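Local coordinates for chromosome partition protein Smc (Pyrococcus yayanosii, PDB 5XEI), which probably hydrolyses ATP and binds DNA as the head-and-arm part of a homodimeric machine for chromosome condensation and partitioning, at residues Met58-Thr61 with Asp65-Phe68; Gly146-Phe151 with Gly424-Thr429; Arg228-Leu233 with Glu299-Glu304; Leu369-Lys374 with Gln438-Ala443; Ala432-Ile437 with Pro444-Asp449. One frame throughout, in Å; residues are numbered along the deposited sequence.

Interaction 1. Residues Met58-Thr61 with Asp65-Phe68; sequences MRAT and DLIF
Met58 meets Leu66 with its CB rather than its sulfur: CB lies 3.7 Å from Leu66 CD2, and the two side chains cross at about a right angle. Met58 SD is 4.2 Å from the other methyl, Leu66 CD1. Arg59 turns away from segment 65-68 and pairs instead with Asp44. The loop leaves helix 41-49, which follows the P-loop of the ABC-type ATPase head, and is probably the arginine loop known from SMC heads; the contact joins two parts of this one loop, with three residues between them. Ala60 points its CB at segment 65-68, touching Leu66 CD2 at 3.7 Å, and Leu66 also reaches Phe48 of helix 41-49. Shortening Leu66 to an alanine would remove both methyls and is likely to leave Met58 CB and Ala60 CB without their apolar partner. At the exposed end Thr61 donates OG1 to Asp65 OD2 at 2.9 Å. Its OG1 sits between the backbone N and the carbonyl carbon (chi1 88°), aimed across the loop, and it meets the carboxylate on the anti side, 15° from its plane.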
# COMPACT_ATOMS: atom_id res chain seq x y z
N MET A 58 -16.69 -14.71 -25.39
CA MET A 58 -16.63 -14.34 -26.80
C MET A 58 -17.37 -15.34 -27.69
O MET A 58 -17.30 -15.21 -28.93
CB MET A 58 -15.17 -14.17 -27.25
CG MET A 58 -14.57 -12.84 -26.80
SD MET A 58 -12.76 -12.83 -26.59
CE MET A 58 -12.51 -14.11 -25.36
N ARG A 59 -18.08 -16.30 -27.08
CA ARG A 59 -18.95 -17.28 -27.76
C ARG A 59 -18.23 -18.00 -28.89
O ARG A 59 -18.81 -18.27 -29.95
CB ARG A 59 -20.25 -16.64 -28.28
CG ARG A 59 -20.83 -15.55 -27.40
CD ARG A 59 -22.04 -14.90 -28.09
NE ARG A 59 -21.85 -14.92 -29.53
CZ ARG A 59 -22.56 -14.17 -30.36
NH1 ARG A 59 -23.47 -13.34 -29.86
NH2 ARG A 59 -22.38 -14.22 -31.67
N ALA A 60 -16.97 -18.31 -28.67
CA ALA A 60 -16.24 -19.27 -29.48
C ALA A 60 -16.04 -20.51 -28.63
O ALA A 60 -15.85 -20.41 -27.41
CB ALA A 60 -14.90 -18.70 -29.95
N THR A 61 -16.13 -21.69 -29.26
CA THR A 61 -15.90 -22.91 -28.49
C THR A 61 -14.49 -22.91 -27.88
O THR A 61 -14.30 -23.39 -26.76
CB THR A 61 -16.13 -24.15 -29.38
OG1 THR A 61 -14.91 -24.51 -30.06
CG2 THR A 61 -17.22 -23.88 -30.41
N ASP A 65 -11.10 -20.51 -32.29
CA ASP A 65 -12.31 -20.39 -33.12
C ASP A 65 -12.99 -19.05 -32.96
O ASP A 65 -14.23 -18.97 -32.95
CB ASP A 65 -13.29 -21.51 -32.82
CG ASP A 65 -12.67 -22.89 -32.96
OD1 ASP A 65 -11.65 -23.03 -33.66
OD2 ASP A 65 -13.23 -23.83 -32.37
N LEU A 66 -12.20 -18.00 -32.77
CA LEU A 66 -12.59 -16.64 -33.12
C LEU A 66 -12.13 -16.29 -34.52
O LEU A 66 -12.30 -15.14 -34.95
CB LEU A 66 -11.98 -15.64 -32.12
CG LEU A 66 -12.36 -15.82 -30.66
CD1 LEU A 66 -11.37 -15.12 -29.81
CD2 LEU A 66 -13.70 -15.21 -30.45
N ILE A 67 -11.52 -17.24 -35.23
CA ILE A 67 -10.93 -16.98 -36.53
C ILE A 67 -11.86 -17.49 -37.62
O ILE A 67 -12.37 -18.63 -37.54
CB ILE A 67 -9.53 -17.60 -36.63
CG1 ILE A 67 -8.72 -17.23 -35.39
CG2 ILE A 67 -8.82 -17.07 -37.86
CD1 ILE A 67 -7.43 -17.98 -35.24
N PHE A 68 -12.12 -16.64 -38.61
CA PHE A 68 -12.91 -17.00 -39.78
C PHE A 68 -12.53 -18.38 -40.28
O PHE A 68 -11.40 -18.60 -40.74
CB PHE A 68 -12.72 -15.95 -40.87
CG PHE A 68 -13.64 -16.12 -42.04
CD1 PHE A 68 -15.02 -16.07 -41.86
CD2 PHE A 68 -13.13 -16.31 -43.32
CE1 PHE A 68 -15.89 -16.20 -42.93
CE2 PHE A 68 -13.98 -16.45 -44.40
CZ PHE A 68 -15.37 -16.40 -44.21

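Interaction 2. Residues Gly146-Phe151 with Gly424-Thr429; sequences GDITKF and GEKALT
Ile148 and Lys426 lie obliquely across each other, the isoleucine presenting its two branches to different parts of the opposing helix. CG2 rests on the aliphatic stem of the lysine, 3.6 Å from Lys426 CG, whereas CD1 reaches further along to the methyl of Ala427, at 4.0 Å from its CB. The helices 147-152 and 424-440 cross nearly at right angles, 85° between their short segments. In the ABC ATPase fold the sequence around Ser422, Gly424 and Glu425 probably corresponds to the signature motif, and helix 147-152 probably follows the Q-loop, so the contact joins two elements that are by family analogy linked to nucleotide use. Lys426 can offer its stem to Ile148 because its CG stands opposite the backbone N (chi1 165°) and the chain then bends at chi3, carrying the ammonium group round towards Thr149. There NZ stays 3.9 Å from Thr149 OG1, a proximity and not a hydrogen bond; the ammonium has a weak bond to the carbonyl of Ser422 instead.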
# COMPACT_ATOMS: atom_id res chain seq x y z
N GLY A 146 -26.16 -13.17 -21.58
CA GLY A 146 -25.94 -13.85 -20.32
C GLY A 146 -25.33 -13.01 -19.20
O GLY A 146 -25.25 -13.49 -18.06
N ASP A 147 -24.89 -11.78 -19.48
CA ASP A 147 -24.34 -10.95 -18.41
C ASP A 147 -25.41 -10.59 -17.38
O ASP A 147 -25.12 -10.57 -16.17
CB ASP A 147 -23.69 -9.69 -18.98
CG ASP A 147 -22.21 -9.87 -19.28
OD1 ASP A 147 -21.42 -9.96 -18.30
OD2 ASP A 147 -21.83 -9.90 -20.47
N ILE A 148 -26.64 -10.29 -17.82
CA ILE A 148 -27.71 -9.96 -16.88
C ILE A 148 -27.94 -11.12 -15.92
O ILE A 148 -28.10 -10.93 -14.71
CB ILE A 148 -29.01 -9.60 -17.62
CG1 ILE A 148 -28.82 -8.36 -18.48
CG2 ILE A 148 -30.14 -9.38 -16.62
CD1 ILE A 148 -30.06 -7.97 -19.23
N THR A 149 -27.98 -12.34 -16.45
CA THR A 149 -28.15 -13.50 -15.58
C THR A 149 -26.95 -13.68 -14.66
O THR A 149 -27.11 -14.01 -13.48
CB THR A 149 -28.42 -14.74 -16.42
OG1 THR A 149 -29.65 -14.57 -17.15
CG2 THR A 149 -28.49 -15.99 -15.53
N LYS A 150 -25.73 -13.45 -15.18
CA LYS A 150 -24.55 -13.52 -14.32
C LYS A 150 -24.61 -12.48 -13.21
O LYS A 150 -24.15 -12.73 -12.09
CB LYS A 150 -23.28 -13.32 -15.14
CG LYS A 150 -23.04 -14.43 -16.14
CD LYS A 150 -21.61 -14.92 -16.14
CE LYS A 150 -21.48 -16.17 -17.01
NZ LYS A 150 -22.34 -16.08 -18.24
N PHE A 151 -25.18 -11.31 -13.51
CA PHE A 151 -25.24 -10.20 -12.57
C PHE A 151 -26.29 -10.44 -11.49
O PHE A 151 -26.19 -9.88 -10.38
CB PHE A 151 -25.52 -8.91 -13.34
CG PHE A 151 -25.98 -7.77 -12.48
CD1 PHE A 151 -27.30 -7.37 -12.48
CD2 PHE A 151 -25.08 -7.08 -11.68
CE1 PHE A 151 -27.72 -6.32 -11.71
CE2 PHE A 151 -25.50 -6.02 -10.90
CZ PHE A 151 -26.82 -5.64 -10.91
N GLY A 424 -38.39 -10.06 -17.42
CA GLY A 424 -37.78 -8.79 -17.76
C GLY A 424 -37.64 -7.84 -16.59
O GLY A 424 -37.06 -6.76 -16.76
N GLU A 425 -38.18 -8.19 -15.42
CA GLU A 425 -37.91 -7.40 -14.22
C GLU A 425 -36.44 -7.45 -13.86
O GLU A 425 -35.83 -6.43 -13.50
CB GLU A 425 -38.76 -7.93 -13.07
CG GLU A 425 -38.48 -7.29 -11.72
CD GLU A 425 -38.81 -8.22 -10.56
OE1 GLU A 425 -39.29 -9.35 -10.83
OE2 GLU A 425 -38.60 -7.81 -9.39
N LYS A 426 -35.86 -8.64 -13.93
CA LYS A 426 -34.43 -8.84 -13.86
C LYS A 426 -33.68 -7.87 -14.76
O LYS A 426 -32.64 -7.32 -14.37
CB LYS A 426 -34.16 -10.31 -14.21
CG LYS A 426 -32.76 -10.67 -14.53
CD LYS A 426 -32.60 -12.20 -14.49
CE LYS A 426 -32.96 -12.86 -15.82
NZ LYS A 426 -33.28 -14.31 -15.63
N ALA A 427 -34.20 -7.60 -15.95
CA ALA A 427 -33.45 -6.77 -16.88
C ALA A 427 -33.60 -5.29 -16.55
O ALA A 427 -32.61 -4.55 -16.52
CB ALA A 427 -33.89 -7.04 -18.33
N LEU A 428 -34.84 -4.85 -16.31
CA LEU A 428 -35.08 -3.45 -15.95
C LEU A 428 -34.33 -3.06 -14.68
O LEU A 428 -33.88 -1.92 -14.55
CB LEU A 428 -36.57 -3.20 -15.77
CG LEU A 428 -37.37 -3.18 -17.07
CD1 LEU A 428 -38.80 -2.84 -16.77
CD2 LEU A 428 -36.77 -2.19 -18.05
N THR A 429 -34.21 -3.99 -13.74
CA THR A 429 -33.44 -3.73 -12.54
C THR A 429 -31.97 -3.58 -12.85
O THR A 429 -31.33 -2.60 -12.45
CB THR A 429 -33.69 -4.85 -11.54
OG1 THR A 429 -34.95 -4.62 -10.91
CG2 THR A 429 -32.59 -4.90 -10.48

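Interaction 3. Residues Arg228-Leu233 with Glu299-Glu304; sequences RVALLL and EVLRKE
Arg302, whose stem packs on Leu231, grips Glu299 one turn earlier on its own helix: NH2 bonds to Glu299 OE2 at 2.7 Å, on the syn side of the carboxylate. The bond is bent, its N-H...O angle being 136°, and each group is tilted from the plane of the other. NE also belongs to the salt bridge through OE1, but it is modelled too short for its length to be trusted. The arginine chain bends at chi3 (-62°), and this kink turns the guanidinium back to the glutamate while CG, 3.8 Å from Leu231 CD1, faces the other helix. The exposed ion pair thus borders an apolar seam, as coiled coils commonly arrange it. Within that seam Leu301 CD1 rests against the methyl of Ala230 (4.0 Å to CB) and the adjoining backbone of Leu231, 3.6 Å from its N. The CB atoms of Leu231 and Leu301 lie 4.1 Å apart, so the two leucines meet near their roots. Segments 228-233 and 299-304 run roughly antiparallel (156°), their axes approaching to 9.6 Å. They belong to the coiled-coil arm, consistent with the joint region where its helices are interrupted: the short helix 285-289 lies against Val229 and Leu233, and Leu231 also touches Leu298 and Ile305 of helix 298-315.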
# COMPACT_ATOMS: atom_id res chain seq x y z
N ARG A 228 51.89 7.70 55.06
CA ARG A 228 53.28 7.35 54.81
C ARG A 228 54.19 8.55 55.01
O ARG A 228 55.31 8.41 55.52
CB ARG A 228 53.44 6.78 53.40
CG ARG A 228 53.00 5.36 53.30
CD ARG A 228 53.11 4.85 51.89
NE ARG A 228 52.66 3.47 51.83
CZ ARG A 228 52.37 2.84 50.70
NH1 ARG A 228 52.49 3.46 49.54
NH2 ARG A 228 51.96 1.58 50.76
N VAL A 229 53.73 9.74 54.62
CA VAL A 229 54.54 10.92 54.85
C VAL A 229 54.60 11.24 56.35
O VAL A 229 55.66 11.64 56.87
CB VAL A 229 54.01 12.11 54.02
CG1 VAL A 229 54.86 13.32 54.23
CG2 VAL A 229 54.00 11.76 52.54
N ALA A 230 53.49 11.03 57.06
CA ALA A 230 53.43 11.27 58.50
C ALA A 230 54.42 10.38 59.24
O ALA A 230 55.30 10.87 59.95
CB ALA A 230 52.02 11.03 59.02
N LEU A 231 54.28 9.05 59.10
CA LEU A 231 55.21 8.13 59.75
C LEU A 231 56.65 8.53 59.48
O LEU A 231 57.54 8.27 60.29
CB LEU A 231 54.96 6.70 59.28
CG LEU A 231 56.14 5.71 59.36
CD1 LEU A 231 56.45 5.37 60.80
CD2 LEU A 231 55.90 4.45 58.59
N LEU A 232 56.88 9.20 58.36
CA LEU A 232 58.25 9.52 57.99
C LEU A 232 58.74 10.80 58.68
O LEU A 232 59.90 10.85 59.13
CB LEU A 232 58.34 9.60 56.48
CG LEU A 232 59.60 10.20 55.92
CD1 LEU A 232 60.77 9.46 56.49
CD2 LEU A 232 59.52 9.88 54.49
N LEU A 233 57.90 11.83 58.79
CA LEU A 233 58.30 13.01 59.56
C LEU A 233 58.66 12.63 60.99
O LEU A 233 59.69 13.06 61.52
CB LEU A 233 57.19 14.05 59.52
CG LEU A 233 57.03 14.73 58.16
CD1 LEU A 233 55.80 15.62 58.09
CD2 LEU A 233 58.27 15.52 57.88
N GLU A 299 54.40 3.65 66.09
CA GLU A 299 53.87 2.30 65.92
C GLU A 299 52.35 2.27 65.71
O GLU A 299 51.83 1.30 65.16
CB GLU A 299 54.28 1.42 67.10
CG GLU A 299 55.75 0.99 67.06
CD GLU A 299 56.09 0.07 65.87
OE1 GLU A 299 55.61 0.31 64.74
OE2 GLU A 299 56.86 -0.90 66.06
N VAL A 300 51.62 3.32 66.11
CA VAL A 300 50.21 3.35 65.71
C VAL A 300 50.10 3.69 64.22
O VAL A 300 49.20 3.20 63.52
CB VAL A 300 49.40 4.32 66.59
CG1 VAL A 300 49.68 4.04 68.05
CG2 VAL A 300 49.67 5.78 66.22
N LEU A 301 51.03 4.50 63.70
CA LEU A 301 51.02 4.80 62.28
C LEU A 301 51.38 3.57 61.45
O LEU A 301 50.85 3.39 60.36
CB LEU A 301 51.98 5.95 62.00
CG LEU A 301 51.38 7.29 62.40
CD1 LEU A 301 52.32 8.40 62.03
CD2 LEU A 301 50.03 7.47 61.70
N ARG A 302 52.28 2.73 61.95
CA ARG A 302 52.64 1.54 61.18
C ARG A 302 51.54 0.49 61.24
O ARG A 302 51.29 -0.21 60.25
CB ARG A 302 53.97 0.96 61.67
CG ARG A 302 55.02 2.02 61.89
CD ARG A 302 56.44 1.49 61.75
NE ARG A 302 56.75 0.45 62.72
CZ ARG A 302 57.93 -0.15 62.82
NH1 ARG A 302 58.92 0.19 62.00
NH2 ARG A 302 58.13 -1.10 63.74
N LYS A 303 50.85 0.36 62.38
CA LYS A 303 49.72 -0.55 62.44
C LYS A 303 48.59 -0.07 61.54
O LYS A 303 47.94 -0.88 60.86
CB LYS A 303 49.22 -0.70 63.87
N GLU A 304 48.38 1.25 61.50
CA GLU A 304 47.32 1.83 60.68
C GLU A 304 47.66 1.80 59.20
O GLU A 304 46.77 1.67 58.34
CB GLU A 304 47.07 3.26 61.14
CG GLU A 304 46.13 4.02 60.26
CD GLU A 304 46.04 5.46 60.69
OE1 GLU A 304 46.81 5.85 61.62
OE2 GLU A 304 45.22 6.20 60.11

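Interaction 4. Residues Leu369-Lys374 with Gln438-Ala443; sequences LEAIAK and QRFKPA
Phe440 meets Ala371 CB obliquely with the CD1-CE1 side of its ring, the methyl lying 3.6 Å from both CD1 and CE1. The contact belongs to the C-terminal half of the SMC head, where the root of the long coiled-coil helix 321-383 meets the end of helix 424-440, which by sequence probably starts at the ABC signature motif. It is a compact example of how the arm is joined to the ATPase core: no polar bond crosses between the two segments, and three side chains carry the whole meeting. Phe440 ends its helix, since Lys441 is the first residue to leave helical geometry. Phe440 CG stands opposite the backbone N (chi1 -170°), which swings the ring out from the helix towards the arm, where it also touches Thr368. Ile372, on the next position of the arm helix after Ala371, comes in at about a right angle to the phenylalanine side chain, while it also touches Leu391 of strand 388-393 and so joins the helix to the small antiparallel sheet. Its contact is made by the longer branch, at the root of the ring: Ile372 CG1 lies 4.0 Å from Phe440 CB.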
# COMPACT_ATOMS: atom_id res chain seq x y z
N LEU A 369 -21.82 5.78 -2.34
CA LEU A 369 -22.82 4.74 -2.21
C LEU A 369 -24.22 5.32 -2.10
O LEU A 369 -25.18 4.75 -2.63
CB LEU A 369 -22.49 3.87 -1.00
CG LEU A 369 -23.28 2.60 -0.71
CD1 LEU A 369 -24.28 2.84 0.36
CD2 LEU A 369 -23.95 2.06 -1.97
N GLU A 370 -24.36 6.46 -1.45
CA GLU A 370 -25.68 7.04 -1.28
C GLU A 370 -26.15 7.76 -2.53
O GLU A 370 -27.33 7.67 -2.89
CB GLU A 370 -25.69 7.95 -0.05
CG GLU A 370 -25.77 7.14 1.26
CD GLU A 370 -24.98 7.74 2.43
OE1 GLU A 370 -24.45 6.94 3.23
OE2 GLU A 370 -24.89 8.98 2.58
N ALA A 371 -25.24 8.47 -3.21
CA ALA A 371 -25.61 9.09 -4.48
C ALA A 371 -26.16 8.04 -5.43
O ALA A 371 -27.26 8.19 -5.99
CB ALA A 371 -24.40 9.81 -5.09
N ILE A 372 -25.43 6.94 -5.59
CA ILE A 372 -25.87 5.94 -6.55
C ILE A 372 -27.21 5.35 -6.13
O ILE A 372 -28.08 5.07 -6.97
CB ILE A 372 -24.78 4.86 -6.70
CG1 ILE A 372 -23.54 5.49 -7.36
CG2 ILE A 372 -25.32 3.65 -7.48
CD1 ILE A 372 -22.32 4.59 -7.36
N ALA A 373 -27.43 5.19 -4.82
CA ALA A 373 -28.69 4.60 -4.39
C ALA A 373 -29.87 5.54 -4.64
O ALA A 373 -30.96 5.10 -5.00
CB ALA A 373 -28.61 4.22 -2.92
N LYS A 374 -29.68 6.84 -4.44
CA LYS A 374 -30.72 7.78 -4.84
C LYS A 374 -31.03 7.64 -6.32
O LYS A 374 -32.18 7.41 -6.72
CB LYS A 374 -30.29 9.21 -4.50
CG LYS A 374 -31.20 10.35 -4.98
CD LYS A 374 -30.54 11.69 -4.59
CE LYS A 374 -30.97 12.88 -5.45
NZ LYS A 374 -30.01 14.03 -5.29
N GLN A 438 -23.89 5.21 -14.04
CA GLN A 438 -23.50 6.01 -15.19
C GLN A 438 -23.76 7.49 -14.95
O GLN A 438 -23.03 8.34 -15.47
CB GLN A 438 -24.21 5.49 -16.45
CG GLN A 438 -25.32 6.37 -17.00
CD GLN A 438 -24.82 7.53 -17.84
OE1 GLN A 438 -23.67 7.55 -18.27
NE2 GLN A 438 -25.68 8.52 -18.06
N ARG A 439 -24.79 7.83 -14.16
CA ARG A 439 -25.05 9.24 -13.87
C ARG A 439 -24.09 9.77 -12.83
O ARG A 439 -23.71 10.95 -12.90
CB ARG A 439 -26.48 9.44 -13.40
CG ARG A 439 -27.40 8.79 -14.36
CD ARG A 439 -28.65 9.61 -14.68
NE ARG A 439 -28.95 9.43 -16.09
CZ ARG A 439 -30.15 9.66 -16.61
NH1 ARG A 439 -31.14 10.07 -15.80
NH2 ARG A 439 -30.37 9.49 -17.91
N PHE A 440 -23.64 8.93 -11.92
CA PHE A 440 -22.59 9.39 -11.02
C PHE A 440 -21.28 9.52 -11.77
O PHE A 440 -20.70 10.61 -11.86
CB PHE A 440 -22.47 8.43 -9.85
CG PHE A 440 -21.60 8.93 -8.78
CD1 PHE A 440 -22.08 9.84 -7.85
CD2 PHE A 440 -20.28 8.51 -8.68
CE1 PHE A 440 -21.27 10.32 -6.84
CE2 PHE A 440 -19.47 8.97 -7.67
CZ PHE A 440 -19.96 9.88 -6.75
N LYS A 441 -20.81 8.42 -12.35
CA LYS A 441 -19.49 8.40 -12.99
C LYS A 441 -19.62 7.70 -14.34
O LYS A 441 -19.46 6.48 -14.45
CB LYS A 441 -18.45 7.71 -12.11
CG LYS A 441 -17.02 8.15 -12.39
CD LYS A 441 -16.10 8.11 -11.14
CE LYS A 441 -16.17 9.41 -10.30
NZ LYS A 441 -15.34 9.41 -9.03
N PRO A 442 -19.89 8.48 -15.40
CA PRO A 442 -20.03 7.88 -16.74
C PRO A 442 -18.78 7.11 -17.15
O PRO A 442 -17.67 7.63 -17.09
CB PRO A 442 -20.24 9.10 -17.65
CG PRO A 442 -20.37 10.30 -16.75
CD PRO A 442 -19.78 9.94 -15.43
N ALA A 443 -18.97 5.86 -17.57
CA ALA A 443 -17.91 5.16 -18.28
C ALA A 443 -17.79 5.71 -19.71
O ALA A 443 -18.74 6.30 -20.24
CB ALA A 443 -18.20 3.66 -18.31

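Interaction 5. Residues Ala432-Ile437 with Pro444-Asp449; sequences AFIFAI and PFYLFD
Helix 432-437 and strand 445-449 run almost antiparallel, at 169°, with their axes 11.6 Å apart, as expected where a helix turns back through a short loop into the next strand of an alpha/beta core. Ile434 directs its side chain at the strand, and its CG2 branch serves two aromatic rings at once. One is Tyr446, with CD2 4.2 Å from that methyl; the two side chains slide past each other in opposite directions. The other is Phe448, which receives the same methyl at its ring edge, near the plane, 4.3 Å from CZ. Phe435 adds the third aromatic: its CE2 lies 4.2 Å from Phe448 CE2, the rings meeting obliquely, and Leu466 and Ile467 of helix 457-470 close in on it. The strand ends at Asp449, which by sequence is probably the aspartate of the Walker B motif, so this layer backs the strand that bears it. Tyr446 sends its hydroxyl past Ile434 to bond with Tyr140 OH and the backbone N of Ala443. With no hydrogen bond between helix and strand, their attachment rests on apolar and aromatic surfaces, while the tyrosine hydroxyl is satisfied by partners outside both segments.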
# COMPACT_ATOMS: atom_id res chain seq x y z
N ALA A 432 -31.42 -0.21 -14.25
CA ALA A 432 -31.45 0.89 -13.28
C ALA A 432 -30.11 1.00 -12.58
O ALA A 432 -29.51 2.07 -12.53
CB ALA A 432 -32.58 0.70 -12.28
N PHE A 433 -29.61 -0.13 -12.07
CA PHE A 433 -28.29 -0.14 -11.46
C PHE A 433 -27.25 0.46 -12.39
O PHE A 433 -26.56 1.42 -12.03
CB PHE A 433 -27.89 -1.57 -11.10
CG PHE A 433 -26.77 -1.63 -10.11
CD1 PHE A 433 -26.77 -0.80 -9.00
CD2 PHE A 433 -25.73 -2.53 -10.27
CE1 PHE A 433 -25.75 -0.86 -8.08
CE2 PHE A 433 -24.71 -2.60 -9.33
CZ PHE A 433 -24.72 -1.77 -8.25
N ILE A 434 -27.14 -0.08 -13.61
CA ILE A 434 -26.14 0.38 -14.56
C ILE A 434 -26.26 1.88 -14.76
O ILE A 434 -25.28 2.63 -14.67
CB ILE A 434 -26.27 -0.38 -15.90
CG1 ILE A 434 -26.02 -1.87 -15.69
CG2 ILE A 434 -25.31 0.19 -16.94
CD1 ILE A 434 -25.83 -2.64 -16.96
N PHE A 435 -27.48 2.34 -15.00
CA PHE A 435 -27.66 3.76 -15.24
C PHE A 435 -27.38 4.59 -14.00
O PHE A 435 -26.91 5.73 -14.13
CB PHE A 435 -29.06 4.04 -15.76
CG PHE A 435 -29.14 3.92 -17.24
CD1 PHE A 435 -28.67 4.95 -18.05
CD2 PHE A 435 -29.61 2.76 -17.82
CE1 PHE A 435 -28.72 4.85 -19.42
CE2 PHE A 435 -29.65 2.65 -19.20
CZ PHE A 435 -29.20 3.70 -20.00
N ALA A 436 -27.65 4.05 -12.81
CA ALA A 436 -27.35 4.77 -11.58
C ALA A 436 -25.87 5.13 -11.52
O ALA A 436 -25.50 6.29 -11.32
CB ALA A 436 -27.76 3.92 -10.37
N ILE A 437 -25.00 4.13 -11.72
CA ILE A 437 -23.57 4.39 -11.77
C ILE A 437 -23.25 5.37 -12.89
O ILE A 437 -22.45 6.29 -12.72
CB ILE A 437 -22.80 3.08 -11.93
CG1 ILE A 437 -22.73 2.32 -10.61
CG2 ILE A 437 -21.39 3.38 -12.43
CD1 ILE A 437 -23.91 1.48 -10.27
N PRO A 444 -16.62 5.52 -20.35
CA PRO A 444 -16.44 6.09 -21.71
C PRO A 444 -17.46 5.60 -22.73
O PRO A 444 -17.87 6.36 -23.61
CB PRO A 444 -15.02 5.64 -22.08
CG PRO A 444 -14.34 5.48 -20.78
CD PRO A 444 -15.37 4.92 -19.85
N PHE A 445 -17.87 4.34 -22.64
CA PHE A 445 -18.95 3.86 -23.49
C PHE A 445 -19.66 2.74 -22.75
O PHE A 445 -19.13 2.17 -21.78
CB PHE A 445 -18.44 3.34 -24.83
CG PHE A 445 -17.68 2.06 -24.70
CD1 PHE A 445 -16.33 2.07 -24.40
CD2 PHE A 445 -18.34 0.84 -24.79
CE1 PHE A 445 -15.64 0.90 -24.24
CE2 PHE A 445 -17.65 -0.34 -24.61
CZ PHE A 445 -16.30 -0.31 -24.34
N TYR A 446 -20.86 2.41 -23.26
CA TYR A 446 -21.65 1.27 -22.83
C TYR A 446 -21.97 0.40 -24.05
O TYR A 446 -22.24 0.92 -25.13
CB TYR A 446 -22.95 1.74 -22.11
CG TYR A 446 -22.63 2.53 -20.88
CD1 TYR A 446 -22.29 3.88 -20.97
CD2 TYR A 446 -22.62 1.92 -19.62
CE1 TYR A 446 -21.95 4.60 -19.85
CE2 TYR A 446 -22.29 2.64 -18.47
CZ TYR A 446 -21.95 3.98 -18.60
OH TYR A 446 -21.60 4.71 -17.49
N LEU A 447 -21.96 -0.92 -23.86
CA LEU A 447 -22.30 -1.85 -24.93
C LEU A 447 -23.46 -2.71 -24.49
O LEU A 447 -23.33 -3.49 -23.54
CB LEU A 447 -21.11 -2.73 -25.30
CG LEU A 447 -21.42 -3.82 -26.33
CD1 LEU A 447 -21.80 -3.17 -27.64
CD2 LEU A 447 -20.21 -4.76 -26.50
N PHE A 448 -24.58 -2.59 -25.19
CA PHE A 448 -25.79 -3.35 -24.91
C PHE A 448 -26.09 -4.21 -26.13
O PHE A 448 -26.61 -3.72 -27.13
CB PHE A 448 -26.98 -2.44 -24.60
CG PHE A 448 -26.84 -1.65 -23.33
CD1 PHE A 448 -25.93 -2.01 -22.35
CD2 PHE A 448 -27.62 -0.51 -23.13
CE1 PHE A 448 -25.80 -1.24 -21.17
CE2 PHE A 448 -27.50 0.26 -21.97
CZ PHE A 448 -26.58 -0.10 -21.00
N ASP A 449 -25.77 -5.48 -26.05
CA ASP A 449 -26.27 -6.43 -27.01
C ASP A 449 -27.54 -6.98 -26.39
O ASP A 449 -27.61 -7.01 -25.16
CB ASP A 449 -25.22 -7.51 -27.24
CG ASP A 449 -25.61 -8.45 -28.33
OD1 ASP A 449 -24.78 -9.32 -28.65
OD2 ASP A 449 -26.72 -8.28 -28.91

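In the fold
Interactions 2, 4 and 5 share helix 424-440, taking its start, end and middle in turn, and form one connected body. Interaction 5 touches interaction 2 where Phe151 CZ meets Phe433 CD2 at 3.4 Å, and interaction 4 where Ile372 CG2 meets Ile437 CD1 at 3.8 Å. Interaction 1 stands separately, its nearest atoms about 4 Å from interaction 5 and about 8 Å from interaction 2. Interactions 1 and 5 are the ones close to the predicted ATP site: the side chain of Leu66 is about 7 Å from that of Asn41, and that of Phe448 about 11 Å from that of Ser40. Interaction 3 lies far out along the arm, about 104 Å from interaction 4 and about 117 Å from interaction 1 between centres.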